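Local structure of NAD(+) phosphorylase MbcT (Mycobacterium tuberculosis, 6FKG) at residues B[12-16]-B[108-113]; B[45-49]-B[119-123]; B[92-98]-B[166-172]. The protein degrades NAD(+) by phosphorolysis, releasing nicotinamide and ADP-ribose 1''-phosphate, and kills the cell unless its cognate antitoxin MbcA blocks access to the active site. Residues are numbered along the deposited sequence.

Contact 1 (B[12-16]-B[108-113]); sequences RIDAR and QAREAV
The last turn of helix 7-16 packs nearly antiparallel against the short helix 107-112 of the RES domain. Over these short segments the axes approach to 10.8 Å and their directions differ by 153°. The register sets Arg-12 beside Val-113 (CA to CA 6.6 Å) and Arg-16 beside Ala-109 (7.7 Å). Residues 12-16 are regular alpha-helix, with Arg-16 N bonded to Arg-12 O at 3.0 Å. Arg-12, chi1 and chi2 both m, bends its guanidinium over the end of the partner helix; NH1 comes 3.1 Å from Ala-112 O, but at an angle too poor for a hydrogen bond. Ile-13, in the mt rotamer, supplies the apolar part, its CG1 3.8 Å from Val-113 CG1. It is the buried residue of this turn, set among Val-131 and Ala-134 of helix 126-137 and Leu-102 of strand 89-103. One turn on from Arg-12, Arg-16 (chi1 to chi3 all m) buries the most surface of any residue in the pair, its CD 3.9 Å from Ala-112 CB. On the partner side, Val-113 has left helical angles (phi/psi -107/12), and its N bonds Arg-110 O at 3.2 Å and, weakly, Ala-109 O at 3.3 Å. Arg-16 lies across the small side chains of Ala-109 and Ala-112, with Arg-16 NH2 3.3 Å from Ala-109 CB. The Arg-16 guanidinium has Ala-109 CA over one face and Gln-108 at its edge, where Arg-16 NH1 stands 3.7 Å from Gln-108 NE2.

Contact 2 (B[45-49]-B[119-123]); sequences GGRWN and DIYGD
A single arginine ties the loop after helix 39-44 to the end of helix 117-121. Gly-46 to Asn-49 form a type I beta turn, closed by Asn-49 N to Gly-46 O (3.2 Å), with the reciprocal bond Gly-46 N to Asn-49 O (3.0 Å). Gly-45 (phi 93°) leads in; Tyr-58 OH bonds Trp-48 N and Asn-49 OD1. From the turn Arg-47 (chi1 t, chi2 t, chi3 m) reaches across, its CA 7.8 Å from Ile-120 CA. Its guanidinium meets carbonyls of the helix end: Arg-47 NH1 and NH2 both donate to O of Gly-122 (phi/psi -71/173) at 2.9 Å, and Arg-47 NH1 adds a weak bond to Asp-119 O, also 2.9 Å. Ile-120 O lies over the guanidinium face, 3.1 Å from Arg-47 NE but badly angled; NE is satisfied outside the two segments. Trp-48 CZ2 packs 4.2 Å from Ile-120 CG1. Asp-119 turns its carboxylate to Glu-116 N and to Arg-35 and Gln-48 of one MbcA chain. Arg-47 NH2 also forms a salt bridge with the C-terminal carboxylate of Val-115 of another MbcA chain. The carbonyls thus hold the guanidinium without neutralising it; the antitoxin meets its charge, consistent with MbcA blocking access to the active site.

Contact 3 (B[92-98]-B[166-172]); sequences HTIDVTD and QLQLRQS
A classic beta bulge interrupts this antiparallel strand pair: Arg-170 and Gln-171 both face Thr-93, so the register slips by one residue between Thr-93 and Ile-94. Arg-170, at phi/psi -100/-35, gives its N to Thr-93 O at 2.8 Å, while Gln-171 N reaches the same Thr-93 O only weakly at 3.4 Å; Thr-93 N returns a bond to Gln-171 O at 2.8 Å. Beyond the bulge the ladder is regular, Asp-95 and Gln-168 forming a hydrogen-bonded pair with both N-to-O distances 2.9 Å. Thr-97 N bonds Gln-166 O at 2.8 Å, and Gln-166 NE2 bonds Thr-97 O at 3.1 Å, while Gln-166 OE1 is held by Gln-141. The strand axes approach to 4.5 Å at 147°. Non-hydrogen-bonded pairs His-92/Ser-172, Ile-94/Leu-169 and Val-96/Leu-167 share one face, where Ile-94 CG1 lies 3.8 Å from Leu-169 CD1 and His-92 ND1 hydrogen-bonds Ser-172 OG at 2.8 Å. On the Thr-93 and Asp-95 face, Asp-95 OD2 forms a salt bridge with Arg-170 NE (2.8 Å), and a water links Thr-93 OG1 (2.7 Å) to Gln-171 OE1 (weakly, 3.3 Å). Strand 19-30 pairs with the other edge of strand 89-103, making the latter an interior strand of the mixed sheet. The chemistry divides accordingly: a largely aliphatic face looks toward Ile-57 and Leu-59 of strand 56-60, and a polar one carries the ion pair and bridging water.

Contact 2 is buried, its centre about 10 Å from the centre of the chain; contacts 1 and 3 are partly buried, their centres about 19 and 14 Å from it. Contacts 1 and 2 are neighbours through consecutive helices 107-112 and 117-121, and touch where Arg-110 CD lies 3.5 Å from Ile-120 CD1. Contact 3 lies across the chain's centre from contact 2, its nearest atoms about 14 Å away, and strand 89-103 runs from it toward helix 107-112 of contact 1. Backbone ladder bonds hold contact 3, side-chain-to-carbonyl bonds contact 2, and contact 1 has no cross-segment hydrogen bond. MbcA chains reach contacts 1 and 2, but none touches contact 3.

Contact 1 (B[12-16]-B[108-113])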
ATOM      1  N   ARG B  12     -17.431  17.921 -31.364  1.00 42.53           N
ATOM      2  CA  ARG B  12     -17.146  19.256 -31.876  1.00 44.34           C
ATOM      3  C   ARG B  12     -16.044  19.212 -32.920  1.00 40.06           C
ATOM      4  O   ARG B  12     -16.135  19.873 -33.950  1.00 43.48           O
ATOM      5  CB  ARG B  12     -16.759  20.201 -30.741  1.00 43.48           C
ATOM      6  CG  ARG B  12     -17.916  20.588 -29.854  1.00 53.46           C
ATOM      7  CD  ARG B  12     -19.108  21.011 -30.688  1.00 64.31           C
ATOM      8  NE  ARG B  12     -19.916  22.010 -30.004  1.00 80.00           N
ATOM      9  CZ  ARG B  12     -19.565  23.284 -29.862  1.00 79.79           C
ATOM     10  NH1 ARG B  12     -18.411  23.720 -30.356  1.00 73.86           N
ATOM     11  NH2 ARG B  12     -20.366  24.122 -29.222  1.00 84.94           N
ATOM     12  N   ILE B  13     -15.000  18.435 -32.657  1.00 36.60           N
ATOM     13  CA  ILE B  13     -13.892  18.347 -33.599  1.00 38.45           C
ATOM     14  C   ILE B  13     -14.344  17.674 -34.898  1.00 34.68           C
ATOM     15  O   ILE B  13     -14.009  18.132 -35.995  1.00 40.53           O
ATOM     16  CB  ILE B  13     -12.691  17.610 -32.966  1.00 37.86           C
ATOM     17  CG1 ILE B  13     -12.041  18.530 -31.918  1.00 41.84           C
ATOM     18  CG2 ILE B  13     -11.673  17.206 -34.035  1.00 35.97           C
ATOM     19  CD1 ILE B  13     -11.037  17.858 -31.031  1.00 39.08           C
ATOM     20  N   ASP B  14     -15.121  16.603 -34.783  1.00 38.27           N
ATOM     21  CA  ASP B  14     -15.698  15.961 -35.969  1.00 40.32           C
ATOM     22  C   ASP B  14     -16.516  16.951 -36.800  1.00 42.18           C
ATOM     23  O   ASP B  14     -16.443  16.951 -38.034  1.00 42.73           O
ATOM     24  CB  ASP B  14     -16.580  14.773 -35.568  1.00 39.97           C
ATOM     25  CG  ASP B  14     -17.256  14.114 -36.766  1.00 42.61           C
ATOM     26  OD1 ASP B  14     -16.629  13.255 -37.413  1.00 53.00           O
ATOM     27  OD2 ASP B  14     -18.417  14.458 -37.065  1.00 52.55           O
ATOM     28  N   ALA B  15     -17.299  17.787 -36.118  1.00 40.68           N
ATOM     29  CA  ALA B  15     -18.120  18.800 -36.782  1.00 40.35           C
ATOM     30  C   ALA B  15     -17.260  19.802 -37.539  1.00 46.03           C
ATOM     31  O   ALA B  15     -17.647  20.264 -38.610  1.00 48.02           O
ATOM     32  CB  ALA B  15     -18.998  19.521 -35.769  1.00 48.41           C
ATOM     33  N   ARG B  16     -16.101  20.150 -36.980  1.00 38.46           N
ATOM     34  CA  ARG B  16     -15.169  21.042 -37.676  1.00 47.27           C
ATOM     35  C   ARG B  16     -14.670  20.395 -38.963  1.00 47.49           C
ATOM     36  O   ARG B  16     -14.511  21.061 -39.987  1.00 47.06           O
ATOM     37  CB  ARG B  16     -13.964  21.397 -36.799  1.00 47.22           C
ATOM     38  CG  ARG B  16     -14.279  22.086 -35.484  1.00 50.85           C
ATOM     39  CD  ARG B  16     -14.848  23.470 -35.699  1.00 54.11           C
ATOM     40  NE  ARG B  16     -13.995  24.314 -36.535  1.00 51.45           N
ATOM     41  CZ  ARG B  16     -14.313  25.556 -36.886  1.00 57.88           C
ATOM     42  NH1 ARG B  16     -15.451  26.086 -36.463  1.00 53.39           N
ATOM     43  NH2 ARG B  16     -13.499  26.269 -37.657  1.00 57.99           N
ATOM     44  N   GLN B 108     -11.845  31.513 -34.536  1.00 46.74           N
ATOM     45  CA  GLN B 108     -13.149  30.853 -34.480  1.00 55.59           C
ATOM     46  C   GLN B 108     -12.998  29.348 -34.207  1.00 53.71           C
ATOM     47  O   GLN B 108     -13.728  28.762 -33.394  1.00 45.19           O
ATOM     48  CB  GLN B 108     -13.922  31.075 -35.778  1.00 65.06           C
ATOM     49  CG  GLN B 108     -14.876  29.937 -36.124  1.00 76.84           C
ATOM     50  CD  GLN B 108     -15.902  30.321 -37.174  1.00 86.57           C
ATOM     51  OE1 GLN B 108     -16.264  31.492 -37.305  1.00 91.74           O
ATOM     52  NE2 GLN B 108     -16.385  29.331 -37.922  1.00 85.89           N
ATOM     53  N   ALA B 109     -12.047  28.729 -34.897  1.00 46.63           N
ATOM     54  CA  ALA B 109     -11.814  27.298 -34.748  1.00 48.00           C
ATOM     55  C   ALA B 109     -11.283  26.979 -33.356  1.00 48.91           C
ATOM     56  O   ALA B 109     -11.705  26.011 -32.743  1.00 44.58           O
ATOM     57  CB  ALA B 109     -10.847  26.799 -35.818  1.00 43.77           C
ATOM     58  N   ARG B 110     -10.363  27.796 -32.856  1.00 47.81           N
ATOM     59  CA  ARG B 110      -9.805  27.551 -31.532  1.00 44.38           C
ATOM     60  C   ARG B 110     -10.887  27.714 -30.465  1.00 50.30           C
ATOM     61  O   ARG B 110     -10.961  26.927 -29.520  1.00 46.54           O
ATOM     62  CB  ARG B 110      -8.610  28.478 -31.266  1.00 47.85           C
ATOM     63  CG  ARG B 110      -7.399  28.142 -32.138  1.00 47.37           C
ATOM     64  CD  ARG B 110      -6.136  28.937 -31.788  1.00 47.99           C
ATOM     65  NE  ARG B 110      -6.288  30.382 -31.947  1.00 55.80           N
ATOM     66  CZ  ARG B 110      -6.115  31.036 -33.091  1.00 57.64           C
ATOM     67  NH1 ARG B 110      -5.775  30.377 -34.188  1.00 57.55           N
ATOM     68  NH2 ARG B 110      -6.276  32.352 -33.138  1.00 59.42           N
ATOM     69  N   GLU B 111     -11.747  28.716 -30.636  1.00 47.51           N
ATOM     70  CA  GLU B 111     -12.847  28.934 -29.699  1.00 49.69           C
ATOM     71  C   GLU B 111     -13.825  27.756 -29.707  1.00 50.72           C
ATOM     72  O   GLU B 111     -14.365  27.369 -28.664  1.00 54.26           O
ATOM     73  CB  GLU B 111     -13.581  30.234 -30.031  1.00 55.33           C
ATOM     74  CG  GLU B 111     -14.845  30.467 -29.209  1.00 74.02           C
ATOM     75  CD  GLU B 111     -14.602  30.387 -27.710  1.00 84.78           C
ATOM     76  OE1 GLU B 111     -13.600  30.962 -27.233  1.00 89.65           O
ATOM     77  OE2 GLU B 111     -15.418  29.749 -27.008  1.00 85.15           O
ATOM     78  N   ALA B 112     -14.043  27.181 -30.884  1.00 50.18           N
ATOM     79  CA  ALA B 112     -14.972  26.067 -31.030  1.00 51.53           C
ATOM     80  C   ALA B 112     -14.508  24.823 -30.274  1.00 52.15           C
ATOM     81  O   ALA B 112     -15.338  24.009 -29.857  1.00 49.19           O
ATOM     82  CB  ALA B 112     -15.173  25.743 -32.505  1.00 57.48           C
ATOM     83  N   VAL B 113     -13.194  24.661 -30.090  1.00 45.47           N
ATOM     84  CA  VAL B 113     -12.702  23.499 -29.341  1.00 41.15           C
ATOM     85  C   VAL B 113     -12.189  23.860 -27.935  1.00 50.11           C
ATOM     86  O   VAL B 113     -11.552  23.044 -27.275  1.00 48.01           O
ATOM     87  CB  VAL B 113     -11.590  22.740 -30.128  1.00 41.52           C
ATOM     88  CG1 VAL B 113     -12.139  22.255 -31.469  1.00 47.00           C
ATOM     89  CG2 VAL B 113     -10.334  23.602 -30.339  1.00 40.41           C
TER

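Contact 2 (B[45-49]-B[119-123])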
ATOM      1  N   GLY B  45       5.488  12.883 -25.001  1.00 28.01           N
ATOM      2  CA  GLY B  45       4.375  13.792 -25.213  1.00 28.26           C
ATOM      3  C   GLY B  45       4.892  15.049 -25.890  1.00 30.80           C
ATOM      4  O   GLY B  45       6.094  15.310 -25.877  1.00 33.03           O
ATOM      5  N   GLY B  46       3.986  15.821 -26.484  1.00 29.63           N
ATOM      6  CA  GLY B  46       4.309  17.110 -27.081  1.00 33.05           C
ATOM      7  C   GLY B  46       3.157  18.049 -26.785  1.00 29.75           C
ATOM      8  O   GLY B  46       2.146  17.618 -26.230  1.00 29.91           O
ATOM      9  N   ARG B  47       3.291  19.332 -27.133  1.00 30.91           N
ATOM     10  CA  ARG B  47       2.242  20.276 -26.790  1.00 34.80           C
ATOM     11  C   ARG B  47       0.891  19.788 -27.302  1.00 35.08           C
ATOM     12  O   ARG B  47      -0.122  19.910 -26.606  1.00 34.28           O
ATOM     13  CB  ARG B  47       2.528  21.681 -27.342  1.00 34.27           C
ATOM     14  CG  ARG B  47       1.376  22.655 -27.032  1.00 45.12           C
ATOM     15  CD  ARG B  47       1.778  24.120 -27.162  1.00 49.18           C
ATOM     16  NE  ARG B  47       2.866  24.507 -26.258  1.00 39.99           N
ATOM     17  CZ  ARG B  47       2.716  25.018 -25.036  1.00 42.61           C
ATOM     18  NH1 ARG B  47       1.506  25.226 -24.517  1.00 41.78           N
ATOM     19  NH2 ARG B  47       3.792  25.330 -24.323  1.00 39.82           N
ATOM     20  N   TRP B  48       0.893  19.197 -28.493  1.00 32.43           N
ATOM     21  CA  TRP B  48      -0.338  18.780 -29.154  1.00 31.94           C
ATOM     22  C   TRP B  48      -0.561  17.259 -29.211  1.00 33.63           C
ATOM     23  O   TRP B  48      -1.350  16.787 -30.010  1.00 33.67           O
ATOM     24  CB  TRP B  48      -0.366  19.349 -30.585  1.00 33.90           C
ATOM     25  CG  TRP B  48      -0.479  20.852 -30.620  1.00 32.34           C
ATOM     26  CD1 TRP B  48       0.545  21.759 -30.683  1.00 33.78           C
ATOM     27  CD2 TRP B  48      -1.694  21.619 -30.581  1.00 32.51           C
ATOM     28  NE1 TRP B  48       0.035  23.049 -30.685  1.00 34.23           N
ATOM     29  CE2 TRP B  48      -1.333  22.983 -30.623  1.00 33.19           C
ATOM     30  CE3 TRP B  48      -3.051  21.282 -30.509  1.00 34.54           C
ATOM     31  CZ2 TRP B  48      -2.287  24.010 -30.617  1.00 35.10           C
ATOM     32  CZ3 TRP B  48      -4.001  22.314 -30.502  1.00 31.35           C
ATOM     33  CH2 TRP B  48      -3.608  23.651 -30.558  1.00 34.71           C
ATOM     34  N   ASN B  49       0.125  16.489 -28.376  1.00 31.09           N
ATOM     35  CA  ASN B  49      -0.181  15.054 -28.300  1.00 26.95           C
ATOM     36  C   ASN B  49       0.140  14.481 -26.941  1.00 26.99           C
ATOM     37  O   ASN B  49       1.197  14.758 -26.375  1.00 28.70           O
ATOM     38  CB  ASN B  49       0.581  14.245 -29.375  1.00 28.56           C
ATOM     39  CG  ASN B  49       2.066  14.164 -29.104  1.00 30.30           C
ATOM     40  OD1 ASN B  49       2.801  15.116 -29.372  1.00 28.94           O
ATOM     41  ND2 ASN B  49       2.517  13.036 -28.556  1.00 29.43           N
ATOM     42  N   ASP B 119      -3.471  28.283 -23.715  1.00 44.13           N
ATOM     43  CA  ASP B 119      -3.281  26.868 -23.967  1.00 41.22           C
ATOM     44  C   ASP B 119      -2.107  26.647 -24.894  1.00 42.16           C
ATOM     45  O   ASP B 119      -1.369  25.679 -24.757  1.00 37.40           O
ATOM     46  CB  ASP B 119      -4.541  26.252 -24.567  1.00 36.90           C
ATOM     47  CG  ASP B 119      -5.715  26.327 -23.626  1.00 46.05           C
ATOM     48  OD1 ASP B 119      -5.651  25.680 -22.561  1.00 42.70           O
ATOM     49  OD2 ASP B 119      -6.688  27.049 -23.940  1.00 44.40           O
ATOM     50  N   ILE B 120      -1.922  27.569 -25.828  1.00 50.11           N
ATOM     51  CA  ILE B 120      -0.952  27.372 -26.898  1.00 52.67           C
ATOM     52  C   ILE B 120       0.479  27.737 -26.499  1.00 48.97           C
ATOM     53  O   ILE B 120       1.432  27.116 -26.977  1.00 44.10           O
ATOM     54  CB  ILE B 120      -1.378  28.166 -28.129  1.00 54.59           C
ATOM     55  CG1 ILE B 120      -2.747  27.669 -28.588  1.00 48.79           C
ATOM     56  CG2 ILE B 120      -0.350  28.041 -29.254  1.00 53.91           C
ATOM     57  CD1 ILE B 120      -3.392  28.566 -29.584  1.00 55.64           C
ATOM     58  N   TYR B 121       0.638  28.710 -25.605  1.00 45.21           N
ATOM     59  CA  TYR B 121       1.978  29.180 -25.260  1.00 50.79           C
ATOM     60  C   TYR B 121       2.316  28.996 -23.783  1.00 56.87           C
ATOM     61  O   TYR B 121       3.485  29.030 -23.403  1.00 67.22           O
ATOM     62  CB  TYR B 121       2.130  30.644 -25.662  1.00 63.22           C
ATOM     63  CG  TYR B 121       1.821  30.871 -27.122  1.00 65.73           C
ATOM     64  CD1 TYR B 121       2.715  30.467 -28.107  1.00 68.84           C
ATOM     65  CD2 TYR B 121       0.627  31.463 -27.518  1.00 61.12           C
ATOM     66  CE1 TYR B 121       2.437  30.663 -29.445  1.00 70.13           C
ATOM     67  CE2 TYR B 121       0.338  31.662 -28.855  1.00 65.26           C
ATOM     68  CZ  TYR B 121       1.249  31.260 -29.813  1.00 68.77           C
ATOM     69  OH  TYR B 121       0.980  31.446 -31.145  1.00 66.72           O
ATOM     70  N   GLY B 122       1.297  28.783 -22.959  1.00 49.65           N
ATOM     71  CA  GLY B 122       1.494  28.592 -21.532  1.00 51.74           C
ATOM     72  C   GLY B 122       2.145  27.266 -21.185  1.00 53.07           C
ATOM     73  O   GLY B 122       2.325  26.400 -22.048  1.00 52.11           O
ATOM     74  N   ASP B 123       2.485  27.094 -19.913  1.00 54.02           N
ATOM     75  CA  ASP B 123       3.188  25.897 -19.469  1.00 58.92           C
ATOM     76  C   ASP B 123       2.322  24.629 -19.520  1.00 60.07           C
ATOM     77  O   ASP B 123       2.861  23.525 -19.568  1.00 60.99           O
ATOM     78  CB  ASP B 123       3.725  26.087 -18.044  1.00 64.68           C
ATOM     79  CG  ASP B 123       4.884  27.069 -17.974  1.00 68.02           C
ATOM     80  OD1 ASP B 123       5.243  27.669 -19.014  1.00 66.95           O
ATOM     81  OD2 ASP B 123       5.442  27.240 -16.865  1.00 67.91           O
TER

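Contact 3 (B[92-98]-B[166-172])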
ATOM      1  N   HIS B  92      15.445  19.838 -41.789  1.00 31.57           N
ATOM      2  CA  HIS B  92      14.802  19.068 -42.843  1.00 37.02           C
ATOM      3  C   HIS B  92      13.707  19.839 -43.529  1.00 31.43           C
ATOM      4  O   HIS B  92      12.814  20.373 -42.882  1.00 32.88           O
ATOM      5  CB  HIS B  92      14.210  17.789 -42.267  1.00 29.74           C
ATOM      6  CG  HIS B  92      15.162  17.037 -41.407  1.00 29.78           C
ATOM      7  ND1 HIS B  92      16.271  16.394 -41.918  1.00 29.56           N
ATOM      8  CD2 HIS B  92      15.186  16.834 -40.068  1.00 30.48           C
ATOM      9  CE1 HIS B  92      16.930  15.818 -40.925  1.00 33.25           C
ATOM     10  NE2 HIS B  92      16.293  16.072 -39.793  1.00 30.63           N
ATOM     11  N   THR B  93      13.781  19.877 -44.847  1.00 30.57           N
ATOM     12  CA  THR B  93      12.749  20.468 -45.669  1.00 33.14           C
ATOM     13  C   THR B  93      11.845  19.340 -46.131  1.00 34.54           C
ATOM     14  O   THR B  93      12.308  18.423 -46.801  1.00 33.45           O
ATOM     15  CB  THR B  93      13.346  21.185 -46.875  1.00 33.43           C
ATOM     16  OG1 THR B  93      14.272  22.179 -46.424  1.00 36.22           O
ATOM     17  CG2 THR B  93      12.256  21.839 -47.705  1.00 38.79           C
ATOM     18  N   ILE B  94      10.574  19.403 -45.755  1.00 31.79           N
ATOM     19  CA  ILE B  94       9.638  18.308 -45.997  1.00 33.60           C
ATOM     20  C   ILE B  94       8.390  18.846 -46.669  1.00 35.91           C
ATOM     21  O   ILE B  94       7.660  19.654 -46.093  1.00 36.14           O
ATOM     22  CB  ILE B  94       9.262  17.585 -44.690  1.00 35.56           C
ATOM     23  CG1 ILE B  94      10.516  16.962 -44.052  1.00 32.24           C
ATOM     24  CG2 ILE B  94       8.179  16.521 -44.952  1.00 35.08           C
ATOM     25  CD1 ILE B  94      10.355  16.555 -42.583  1.00 30.88           C
ATOM     26  N   ASP B  95       8.166  18.412 -47.904  1.00 41.98           N
ATOM     27  CA  ASP B  95       6.964  18.778 -48.641  1.00 46.42           C
ATOM     28  C   ASP B  95       5.761  17.979 -48.140  1.00 45.33           C
ATOM     29  O   ASP B  95       5.799  16.743 -48.066  1.00 42.97           O
ATOM     30  CB  ASP B  95       7.151  18.551 -50.144  1.00 44.27           C
ATOM     31  CG  ASP B  95       7.973  19.637 -50.809  1.00 52.48           C
ATOM     32  OD1 ASP B  95       8.126  20.725 -50.220  1.00 48.04           O
ATOM     33  OD2 ASP B  95       8.447  19.409 -51.942  1.00 61.71           O
ATOM     34  N   VAL B  96       4.695  18.694 -47.801  1.00 39.82           N
ATOM     35  CA  VAL B  96       3.452  18.074 -47.337  1.00 41.31           C
ATOM     36  C   VAL B  96       2.376  18.261 -48.407  1.00 41.71           C
ATOM     37  O   VAL B  96       2.157  19.380 -48.876  1.00 48.83           O
ATOM     38  CB  VAL B  96       2.983  18.688 -45.999  1.00 40.62           C
ATOM     39  CG1 VAL B  96       1.657  18.082 -45.556  1.00 32.59           C
ATOM     40  CG2 VAL B  96       4.058  18.515 -44.933  1.00 34.44           C
ATOM     41  N   THR B  97       1.708  17.175 -48.790  1.00 42.45           N
ATOM     42  CA  THR B  97       0.730  17.221 -49.874  1.00 41.24           C
ATOM     43  C   THR B  97      -0.628  16.675 -49.462  1.00 43.96           C
ATOM     44  O   THR B  97      -0.744  15.529 -49.027  1.00 43.91           O
ATOM     45  CB  THR B  97       1.224  16.432 -51.106  1.00 46.47           C
ATOM     46  OG1 THR B  97       2.503  16.937 -51.504  1.00 49.41           O
ATOM     47  CG2 THR B  97       0.233  16.562 -52.275  1.00 46.43           C
ATOM     48  N   ASP B  98      -1.645  17.521 -49.608  1.00 46.39           N
ATOM     49  CA  ASP B  98      -3.041  17.178 -49.348  1.00 49.59           C
ATOM     50  C   ASP B  98      -3.288  16.487 -48.002  1.00 49.43           C
ATOM     51  O   ASP B  98      -4.088  15.558 -47.921  1.00 46.87           O
ATOM     52  CB  ASP B  98      -3.572  16.305 -50.485  1.00 53.59           C
ATOM     53  CG  ASP B  98      -3.556  17.024 -51.819  1.00 58.99           C
ATOM     54  OD1 ASP B  98      -3.819  18.247 -51.840  1.00 53.59           O
ATOM     55  OD2 ASP B  98      -3.279  16.372 -52.845  1.00 63.27           O
ATOM     56  N   GLN B 166       2.725  11.773 -49.282  1.00 49.98           N
ATOM     57  CA  GLN B 166       2.054  12.902 -48.634  1.00 48.38           C
ATOM     58  C   GLN B 166       3.067  13.712 -47.838  1.00 47.29           C
ATOM     59  O   GLN B 166       2.959  14.934 -47.726  1.00 45.29           O
ATOM     60  CB  GLN B 166       0.921  12.428 -47.722  1.00 46.04           C
ATOM     61  CG  GLN B 166      -0.363  12.095 -48.462  1.00 56.03           C
ATOM     62  CD  GLN B 166      -1.577  12.116 -47.552  1.00 58.18           C
ATOM     63  OE1 GLN B 166      -1.944  11.095 -46.975  1.00 59.42           O
ATOM     64  NE2 GLN B 166      -2.204  13.282 -47.419  1.00 55.20           N
ATOM     65  N   LEU B 167       4.045  13.018 -47.275  1.00 41.94           N
ATOM     66  CA  LEU B 167       5.200  13.676 -46.691  1.00 40.86           C
ATOM     67  C   LEU B 167       6.431  13.237 -47.477  1.00 46.37           C
ATOM     68  O   LEU B 167       6.686  12.049 -47.617  1.00 43.40           O
ATOM     69  CB  LEU B 167       5.356  13.326 -45.211  1.00 44.19           C
ATOM     70  CG  LEU B 167       4.769  14.249 -44.149  1.00 51.60           C
ATOM     71  CD1 LEU B 167       3.280  14.438 -44.356  1.00 51.28           C
ATOM     72  CD2 LEU B 167       5.042  13.649 -42.785  1.00 51.44           C
ATOM     73  N   GLN B 168       7.184  14.195 -48.003  1.00 47.50           N
ATOM     74  CA  GLN B 168       8.365  13.869 -48.792  1.00 41.51           C
ATOM     75  C   GLN B 168       9.552  14.705 -48.366  1.00 42.10           C
ATOM     76  O   GLN B 168       9.516  15.936 -48.460  1.00 43.32           O
ATOM     77  CB  GLN B 168       8.093  14.077 -50.282  1.00 45.51           C
ATOM     78  CG  GLN B 168       7.098  13.086 -50.873  1.00 65.46           C
ATOM     79  CD  GLN B 168       6.723  13.419 -52.305  1.00 76.99           C
ATOM     80  OE1 GLN B 168       6.341  14.550 -52.614  1.00 85.24           O
ATOM     81  NE2 GLN B 168       6.836  12.435 -53.187  1.00 71.35           N
ATOM     82  N   LEU B 169      10.598  14.035 -47.889  1.00 40.03           N
ATOM     83  CA  LEU B 169      11.829  14.716 -47.496  1.00 43.10           C
ATOM     84  C   LEU B 169      12.529  15.241 -48.743  1.00 44.70           C
ATOM     85  O   LEU B 169      12.841  14.466 -49.642  1.00 48.34           O
ATOM     86  CB  LEU B 169      12.756  13.771 -46.733  1.00 41.79           C
ATOM     87  CG  LEU B 169      14.085  14.372 -46.291  1.00 41.81           C
ATOM     88  CD1 LEU B 169      13.843  15.499 -45.286  1.00 32.51           C
ATOM     89  CD2 LEU B 169      15.004  13.297 -45.712  1.00 42.41           C
ATOM     90  N   ARG B 170      12.755  16.551 -48.800  1.00 35.89           N
ATOM     91  CA  ARG B 170      13.365  17.180 -49.973  1.00 41.51           C
ATOM     92  C   ARG B 170      14.840  17.447 -49.750  1.00 44.38           C
ATOM     93  O   ARG B 170      15.637  17.346 -50.666  1.00 46.48           O
ATOM     94  CB  ARG B 170      12.667  18.499 -50.318  1.00 42.28           C
ATOM     95  CG  ARG B 170      11.261  18.351 -50.861  1.00 46.40           C
ATOM     96  CD  ARG B 170      11.164  17.172 -51.823  1.00 53.00           C
ATOM     97  NE  ARG B 170      10.111  17.372 -52.812  1.00 64.30           N
ATOM     98  CZ  ARG B 170       9.457  16.388 -53.424  1.00 81.06           C
ATOM     99  NH1 ARG B 170       9.736  15.119 -53.144  1.00 83.03           N
ATOM    100  NH2 ARG B 170       8.515  16.673 -54.311  1.00 84.37           N
ATOM    101  N   GLN B 171      15.202  17.789 -48.519  1.00 37.05           N
ATOM    102  CA  GLN B 171      16.547  18.273 -48.248  1.00 44.99           C
ATOM    103  C   GLN B 171      16.834  18.219 -46.756  1.00 35.09           C
ATOM    104  O   GLN B 171      15.931  18.410 -45.955  1.00 34.00           O
ATOM    105  CB  GLN B 171      16.692  19.703 -48.777  1.00 52.55           C
ATOM    106  CG  GLN B 171      18.023  20.370 -48.516  1.00 57.74           C
ATOM    107  CD  GLN B 171      17.975  21.847 -48.845  1.00 65.92           C
ATOM    108  OE1 GLN B 171      18.207  22.697 -47.987  1.00 73.81           O
ATOM    109  NE2 GLN B 171      17.660  22.159 -50.091  1.00 68.50           N
ATOM    110  N   SER B 172      18.082  17.934 -46.392  1.00 35.82           N
ATOM    111  CA  SER B 172      18.529  18.011 -44.991  1.00 38.59           C
ATOM    112  C   SER B 172      19.863  18.747 -44.963  1.00 40.26           C
ATOM    113  O   SER B 172      20.744  18.438 -45.757  1.00 40.38           O
ATOM    114  CB  SER B 172      18.697  16.617 -44.363  1.00 37.49           C
ATOM    115  OG  SER B 172      17.489  15.873 -44.361  1.00 35.80           O
TER
HETATM  116  O   HOH W   1      16.663  21.764 -45.185  1.00 38.38           O